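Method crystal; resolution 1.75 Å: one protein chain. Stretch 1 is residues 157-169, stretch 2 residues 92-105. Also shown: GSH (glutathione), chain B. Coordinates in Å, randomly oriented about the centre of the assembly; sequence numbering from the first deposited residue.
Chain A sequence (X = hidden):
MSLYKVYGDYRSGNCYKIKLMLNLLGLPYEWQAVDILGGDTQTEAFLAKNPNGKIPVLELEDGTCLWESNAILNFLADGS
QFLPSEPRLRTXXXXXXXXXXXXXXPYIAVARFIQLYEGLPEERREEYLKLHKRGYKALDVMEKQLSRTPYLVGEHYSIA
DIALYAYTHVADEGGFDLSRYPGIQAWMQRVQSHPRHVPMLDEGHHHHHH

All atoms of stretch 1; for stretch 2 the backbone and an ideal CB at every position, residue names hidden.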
# COMPACT_ATOMS: atom_id res chain seq x y z
N TYR A 157 8.08 12.76 4.95
CA TYR A 157 7.37 11.47 4.84
C TYR A 157 5.91 11.73 4.83
O TYR A 157 5.37 12.51 5.67
CB TYR A 157 7.80 10.67 6.11
CG TYR A 157 7.28 9.27 6.24
CD1 TYR A 157 7.04 8.45 5.11
CD2 TYR A 157 7.14 8.70 7.51
CE1 TYR A 157 6.57 7.12 5.30
CE2 TYR A 157 6.69 7.39 7.72
CZ TYR A 157 6.44 6.61 6.58
OH TYR A 157 6.00 5.34 6.76
N SER A 158 5.20 11.10 3.83
CA SER A 158 3.74 11.38 3.68
C SER A 158 3.04 10.08 3.30
O SER A 158 3.68 9.02 3.09
CB SER A 158 3.55 12.36 2.50
OG SER A 158 3.84 11.74 1.24
N ILE A 159 1.72 10.18 3.11
CA ILE A 159 0.96 8.98 2.73
C ILE A 159 1.27 8.57 1.30
O ILE A 159 0.88 7.49 0.92
CB ILE A 159 -0.60 9.21 2.87
CG1 ILE A 159 -1.10 10.47 2.10
CG2 ILE A 159 -0.88 9.42 4.42
CD1 ILE A 159 -2.67 10.66 2.29
N ALA A 160 1.97 9.41 0.52
CA ALA A 160 2.45 8.85 -0.80
C ALA A 160 3.53 7.80 -0.55
O ALA A 160 3.54 6.77 -1.23
CB ALA A 160 3.08 9.96 -1.67
N ASP A 161 4.45 8.05 0.37
CA ASP A 161 5.49 7.02 0.68
C ASP A 161 4.83 5.79 1.26
O ASP A 161 5.23 4.70 0.93
CB ASP A 161 6.46 7.64 1.72
CG ASP A 161 7.12 8.94 1.19
OD1 ASP A 161 7.90 8.91 0.21
OD2 ASP A 161 6.82 10.00 1.75
N ILE A 162 3.91 5.97 2.21
CA ILE A 162 3.22 4.84 2.84
C ILE A 162 2.53 4.00 1.71
O ILE A 162 2.68 2.73 1.64
CB ILE A 162 2.22 5.28 3.84
CG1 ILE A 162 2.96 5.93 5.07
CG2 ILE A 162 1.36 4.04 4.29
CD1 ILE A 162 2.02 6.70 5.98
N ALA A 163 1.82 4.68 0.83
CA ALA A 163 1.11 3.95 -0.28
C ALA A 163 2.10 3.11 -1.11
O ALA A 163 1.80 1.95 -1.52
CB ALA A 163 0.36 5.00 -1.14
N LEU A 164 3.25 3.70 -1.49
CA LEU A 164 4.23 2.98 -2.34
C LEU A 164 5.13 2.00 -1.55
O LEU A 164 5.64 1.02 -2.15
CB LEU A 164 5.05 3.96 -3.19
CG LEU A 164 4.14 4.46 -4.37
CD1 LEU A 164 4.48 5.74 -4.88
CD2 LEU A 164 4.14 3.44 -5.48
N TYR A 165 5.34 2.23 -0.24
CA TYR A 165 6.21 1.34 0.52
C TYR A 165 5.55 -0.01 0.68
O TYR A 165 6.25 -1.03 0.69
CB TYR A 165 6.44 1.94 1.90
CG TYR A 165 7.33 1.09 2.78
CD1 TYR A 165 8.77 1.14 2.63
CD2 TYR A 165 6.76 0.24 3.72
CE1 TYR A 165 9.58 0.33 3.42
CE2 TYR A 165 7.61 -0.62 4.50
CZ TYR A 165 8.96 -0.56 4.31
OH TYR A 165 9.77 -1.41 5.10
N ALA A 166 4.20 -0.01 0.79
CA ALA A 166 3.52 -1.25 1.20
C ALA A 166 3.86 -2.42 0.28
O ALA A 166 4.21 -3.49 0.80
CB ALA A 166 1.95 -1.03 1.28
N TYR A 167 3.75 -2.28 -1.05
CA TYR A 167 4.16 -3.37 -1.86
C TYR A 167 5.64 -3.24 -2.29
O TYR A 167 6.24 -4.28 -2.60
CB TYR A 167 3.31 -3.41 -3.17
CG TYR A 167 1.96 -4.08 -2.84
CD1 TYR A 167 1.88 -5.48 -2.67
CD2 TYR A 167 0.81 -3.30 -2.83
CE1 TYR A 167 0.60 -6.10 -2.39
CE2 TYR A 167 -0.47 -3.90 -2.61
CZ TYR A 167 -0.55 -5.28 -2.41
OH TYR A 167 -1.84 -5.85 -2.11
N THR A 168 6.15 -2.03 -2.40
CA THR A 168 7.56 -2.02 -2.89
C THR A 168 8.49 -2.80 -1.91
O THR A 168 9.39 -3.48 -2.36
CB THR A 168 8.08 -0.61 -3.08
OG1 THR A 168 7.22 0.10 -4.01
CG2 THR A 168 9.52 -0.62 -3.70
N HIS A 169 8.28 -2.65 -0.62
CA HIS A 169 9.16 -3.32 0.35
C HIS A 169 9.15 -4.86 0.23
O HIS A 169 10.11 -5.47 0.74
CB HIS A 169 8.89 -2.81 1.79
CG HIS A 169 7.95 -3.67 2.57
ND1 HIS A 169 6.60 -3.72 2.33
CD2 HIS A 169 8.17 -4.48 3.65
CE1 HIS A 169 6.01 -4.52 3.21
NE2 HIS A 169 6.96 -5.03 4.00
N UNK A 92 0.70 16.76 -5.12
CA UNK A 92 1.77 15.82 -5.42
C UNK A 92 1.65 14.51 -4.66
O UNK A 92 2.02 13.47 -5.18
CB UNK A 92 3.12 16.46 -5.11
N UNK A 93 1.24 14.60 -3.39
CA UNK A 93 0.96 13.36 -2.64
C UNK A 93 -0.11 12.52 -3.39
O UNK A 93 0.07 11.31 -3.59
CB UNK A 93 0.49 13.69 -1.22
N UNK A 94 -1.19 13.17 -3.86
CA UNK A 94 -2.28 12.41 -4.56
C UNK A 94 -1.74 11.90 -5.87
O UNK A 94 -2.06 10.81 -6.23
CB UNK A 94 -3.52 13.27 -4.80
N UNK A 95 -0.84 12.64 -6.51
CA UNK A 95 -0.26 12.16 -7.79
C UNK A 95 0.42 10.81 -7.54
O UNK A 95 0.21 9.90 -8.29
CB UNK A 95 0.74 13.17 -8.36
N UNK A 96 1.30 10.73 -6.54
CA UNK A 96 1.98 9.48 -6.30
C UNK A 96 0.97 8.35 -5.90
O UNK A 96 1.22 7.21 -6.23
CB UNK A 96 3.03 9.68 -5.21
N UNK A 97 -0.07 8.70 -5.17
CA UNK A 97 -1.08 7.67 -4.85
C UNK A 97 -1.88 7.17 -6.09
O UNK A 97 -2.13 5.96 -6.13
CB UNK A 97 -2.06 8.23 -3.81
N UNK A 98 -2.32 8.03 -7.01
CA UNK A 98 -3.01 7.52 -8.20
C UNK A 98 -2.01 6.75 -9.03
O UNK A 98 -2.36 5.73 -9.62
CB UNK A 98 -3.64 8.65 -9.02
N UNK A 99 -0.77 7.27 -9.15
CA UNK A 99 0.27 6.52 -9.85
C UNK A 99 0.45 5.14 -9.24
O UNK A 99 0.59 4.14 -9.94
CB UNK A 99 1.60 7.28 -9.82
N UNK A 100 0.38 5.08 -7.91
CA UNK A 100 0.54 3.73 -7.27
C UNK A 100 -0.60 2.74 -7.65
O UNK A 100 -0.31 1.52 -8.00
CB UNK A 100 0.58 3.88 -5.75
N UNK A 101 -1.84 3.25 -7.72
CA UNK A 101 -2.98 2.40 -8.04
C UNK A 101 -2.99 2.03 -9.58
O UNK A 101 -3.45 0.93 -9.92
CB UNK A 101 -4.27 3.11 -7.64
N UNK A 102 -2.43 2.90 -10.45
CA UNK A 102 -2.61 2.70 -11.91
C UNK A 102 -1.37 2.02 -12.54
O UNK A 102 -1.46 1.10 -13.37
CB UNK A 102 -2.87 4.04 -12.60
N UNK A 103 -0.19 2.44 -12.08
CA UNK A 103 1.08 2.12 -12.73
C UNK A 103 1.97 1.16 -11.96
O UNK A 103 2.97 0.75 -12.50
CB UNK A 103 1.86 3.41 -12.98
N UNK A 104 1.69 0.87 -10.70
CA UNK A 104 2.60 0.15 -9.81
C UNK A 104 1.90 -1.09 -9.19
O UNK A 104 2.24 -2.20 -9.51
CB UNK A 104 3.10 1.09 -8.71
N UNK A 105 0.87 -0.85 -8.38
CA UNK A 105 0.18 -1.96 -7.72
C UNK A 105 -0.20 -3.16 -8.69
O UNK A 105 0.10 -4.32 -8.40
CB UNK A 105 -1.09 -1.41 -7.06
N1 GSH B . -7.96 -0.25 -5.11
CA1 GSH B . -8.16 -1.08 -3.86
C1 GSH B . -7.43 -0.49 -2.65
O11 GSH B . -7.98 -0.63 -1.52
O12 GSH B . -6.31 0.05 -2.83
CB1 GSH B . -7.61 -2.50 -4.21
CG1 GSH B . -7.79 -3.34 -2.99
CD1 GSH B . -7.61 -4.84 -3.32
OE1 GSH B . -7.30 -5.25 -4.61
N2 GSH B . -7.76 -5.79 -2.35
CA2 GSH B . -7.58 -7.20 -2.68
C2 GSH B . -8.89 -7.84 -2.55
O2 GSH B . -9.68 -7.44 -1.55
CB2 GSH B . -6.58 -7.77 -1.63
SG2 GSH B . -4.90 -6.94 -1.79
N3 GSH B . -9.28 -8.75 -3.42
CA3 GSH B . -10.58 -9.41 -3.18
C3 GSH B . -11.37 -9.65 -4.46
O31 GSH B . -12.29 -10.52 -4.49
O32 GSH B . -11.13 -8.95 -5.45

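The two helices run nearly parallel, their axes crossing at 16° with a closest approach of 8.5 Å, so positions of stretch 2 can be read against stretch 1 in order.

Position 92 has nothing of stretch 1 within 5.5 Å of its ideal CB, and almost any helix-compatible residue would serve; it is Gln-92, its end leading away.

At 93 the CB points toward stretch 1, 4.6 Å from both Ala-160 CB and Ser-158 OG. The CA atoms of 93 and Ala-160 lie only 5.1 Å apart, which favours a compact side chain, Val, Ala or Ile, or Thr. Val-93 (t) places CG1 3.4 Å from Ile-159 CG1 and CG2 3.6 Å from Ser-158 OG, whose hydroxyl already caps the helix by accepting from Ala-160 N.

At 94 and 95 no atom of stretch 1 lies within 5.5 Å of either ideal CB, so stretch 1 constrains them little; they are Leu-94 and Gln-95.

The ideal CB of 96 is 3.6 Å from Ala-160 CB and 4.2 Å from Leu-164 CD1. A large apolar group could fit if it turned off the axis of contact. Trp-96 (m) does so: its CB packs 3.5 Å from Ala-160 CB, its CE3 lies 3.9 Å from Leu-164 CD1, and the ring's end leads away.

Position 97 points sideways, its ideal CB 4.8 Å from Ala-163 CB; a flexible chain, apolar or amide, could bend back. Gln-97 sets CG 4.0 Å from Ala-163 CB, and NE2 gives a weak hydrogen bond to Ile-159 O (3.4 Å, 131°).

Position 98 is out of reach of stretch 1, which would accept most residues there; it is Phe-98. At 99 many side chains suit; only a long one would reach stretch 1. Phe-99 (t) brings CE2, at the ring edge, 4.0 Å from Leu-164 CD2.

The ideal CB of 100 is 3.6 Å from Leu-164 CD2, suiting Leu, Met or the aliphatic part of Gln or Glu. Glu-100 packs CG 3.5 Å from Leu-164 CD2; its carboxylate oxygens are hydrogen-bonded elsewhere in the structure.

No stretch 1 atom lies within 5.5 Å of the ideal CB at 101, 102 or 103, so stretch 1 asks little there and many residues would do; 101 points sideways, with glutathione nearby. They are Gln-101, Tyr-102 and Ser-103.

At 104, within the wider pi-type turn, CB points toward Leu-164 CD2 (4.1 Å), with Thr-168 OG1 beyond. An apolar or aromatic group fits; one with a donor fits better, since Thr-168 OG1 donates to Leu-164 O. Leu-164 CD2 sits over one face of the His-104 ring in a CH-pi contact, 3.6 Å from the ring centroid and 7° off the normal, while His-104 NE2 donates weakly to Thr-168 OG1 (2.9 Å, 123°).

The ideal CB of 105 lies 5.0 Å from Tyr-167 CD2, so a chain with methylenes suits. Glu-105 rests CG 3.6 Å from Tyr-167 CE2.

Stretch 2, residues 92-105: QVLQWQFFEQYSHE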
# COMPACT_ATOMS: atom_id res chain seq x y z
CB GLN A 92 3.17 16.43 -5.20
CG GLN A 92 3.32 17.53 -6.36
CD GLN A 92 4.56 18.37 -6.30
OE1 GLN A 92 4.89 18.95 -5.26
NE2 GLN A 92 5.21 18.55 -7.49
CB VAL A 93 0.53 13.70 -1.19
CG1 VAL A 93 -0.21 12.49 -0.52
CG2 VAL A 93 1.77 14.21 -0.43
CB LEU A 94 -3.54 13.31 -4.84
CG LEU A 94 -4.21 13.68 -3.49
CD1 LEU A 94 -5.33 14.70 -3.77
CD2 LEU A 94 -4.86 12.43 -2.83
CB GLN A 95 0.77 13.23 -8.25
CG GLN A 95 1.62 12.81 -9.38
CD GLN A 95 2.74 13.83 -9.53
OE1 GLN A 95 2.56 14.91 -10.11
NE2 GLN A 95 3.92 13.49 -8.96
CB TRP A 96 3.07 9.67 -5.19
CG TRP A 96 4.23 10.39 -5.74
CD1 TRP A 96 4.52 11.71 -5.52
CD2 TRP A 96 5.13 9.92 -6.74
NE1 TRP A 96 5.59 12.12 -6.30
CE2 TRP A 96 6.03 11.02 -7.02
CE3 TRP A 96 5.34 8.66 -7.37
CZ2 TRP A 96 7.06 10.92 -7.96
CZ3 TRP A 96 6.40 8.58 -8.33
CH2 TRP A 96 7.24 9.71 -8.58
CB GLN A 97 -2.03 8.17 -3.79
CG GLN A 97 -1.32 8.44 -2.37
CD GLN A 97 -2.34 8.73 -1.35
OE1 GLN A 97 -3.21 9.59 -1.57
NE2 GLN A 97 -2.28 7.99 -0.23
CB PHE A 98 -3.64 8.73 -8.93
CG PHE A 98 -4.84 9.25 -8.20
CD1 PHE A 98 -5.96 8.43 -8.10
CD2 PHE A 98 -4.87 10.54 -7.64
CE1 PHE A 98 -7.11 8.88 -7.41
CE2 PHE A 98 -5.96 11.01 -6.97
CZ PHE A 98 -7.10 10.17 -6.84
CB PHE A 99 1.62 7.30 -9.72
CG PHE A 99 2.90 6.47 -9.98
CD1 PHE A 99 3.46 6.34 -11.25
CD2 PHE A 99 3.57 5.86 -8.84
CE1 PHE A 99 4.68 5.54 -11.45
CE2 PHE A 99 4.77 5.16 -9.04
CZ PHE A 99 5.31 5.00 -10.28
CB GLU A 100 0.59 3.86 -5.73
CG GLU A 100 0.75 2.50 -5.03
CD GLU A 100 -0.58 1.91 -4.49
OE1 GLU A 100 -1.55 2.65 -4.30
OE2 GLU A 100 -0.60 0.73 -4.14
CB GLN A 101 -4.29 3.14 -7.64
CG GLN A 101 -4.48 3.13 -6.11
CD GLN A 101 -4.80 1.71 -5.58
OE1 GLN A 101 -4.05 1.13 -4.69
NE2 GLN A 101 -5.87 1.14 -6.07
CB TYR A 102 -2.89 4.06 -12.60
CG TYR A 102 -3.36 3.79 -14.01
CD1 TYR A 102 -4.71 3.52 -14.22
CD2 TYR A 102 -2.46 3.73 -15.09
CE1 TYR A 102 -5.22 3.19 -15.49
CE2 TYR A 102 -2.98 3.41 -16.39
CZ TYR A 102 -4.36 3.17 -16.55
OH TYR A 102 -4.86 2.80 -17.81
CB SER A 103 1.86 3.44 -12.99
OG SER A 103 1.16 4.19 -14.04
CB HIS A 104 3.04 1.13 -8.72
CG HIS A 104 3.98 0.60 -7.70
ND1 HIS A 104 3.55 -0.01 -6.54
CD2 HIS A 104 5.32 0.66 -7.62
CE1 HIS A 104 4.59 -0.34 -5.81
NE2 HIS A 104 5.68 0.04 -6.45
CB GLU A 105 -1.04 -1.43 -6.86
CG GLU A 105 -1.47 -2.38 -5.75
CD GLU A 105 -2.45 -3.42 -6.16
OE1 GLU A 105 -2.67 -3.64 -7.41
OE2 GLU A 105 -3.04 -4.10 -5.24
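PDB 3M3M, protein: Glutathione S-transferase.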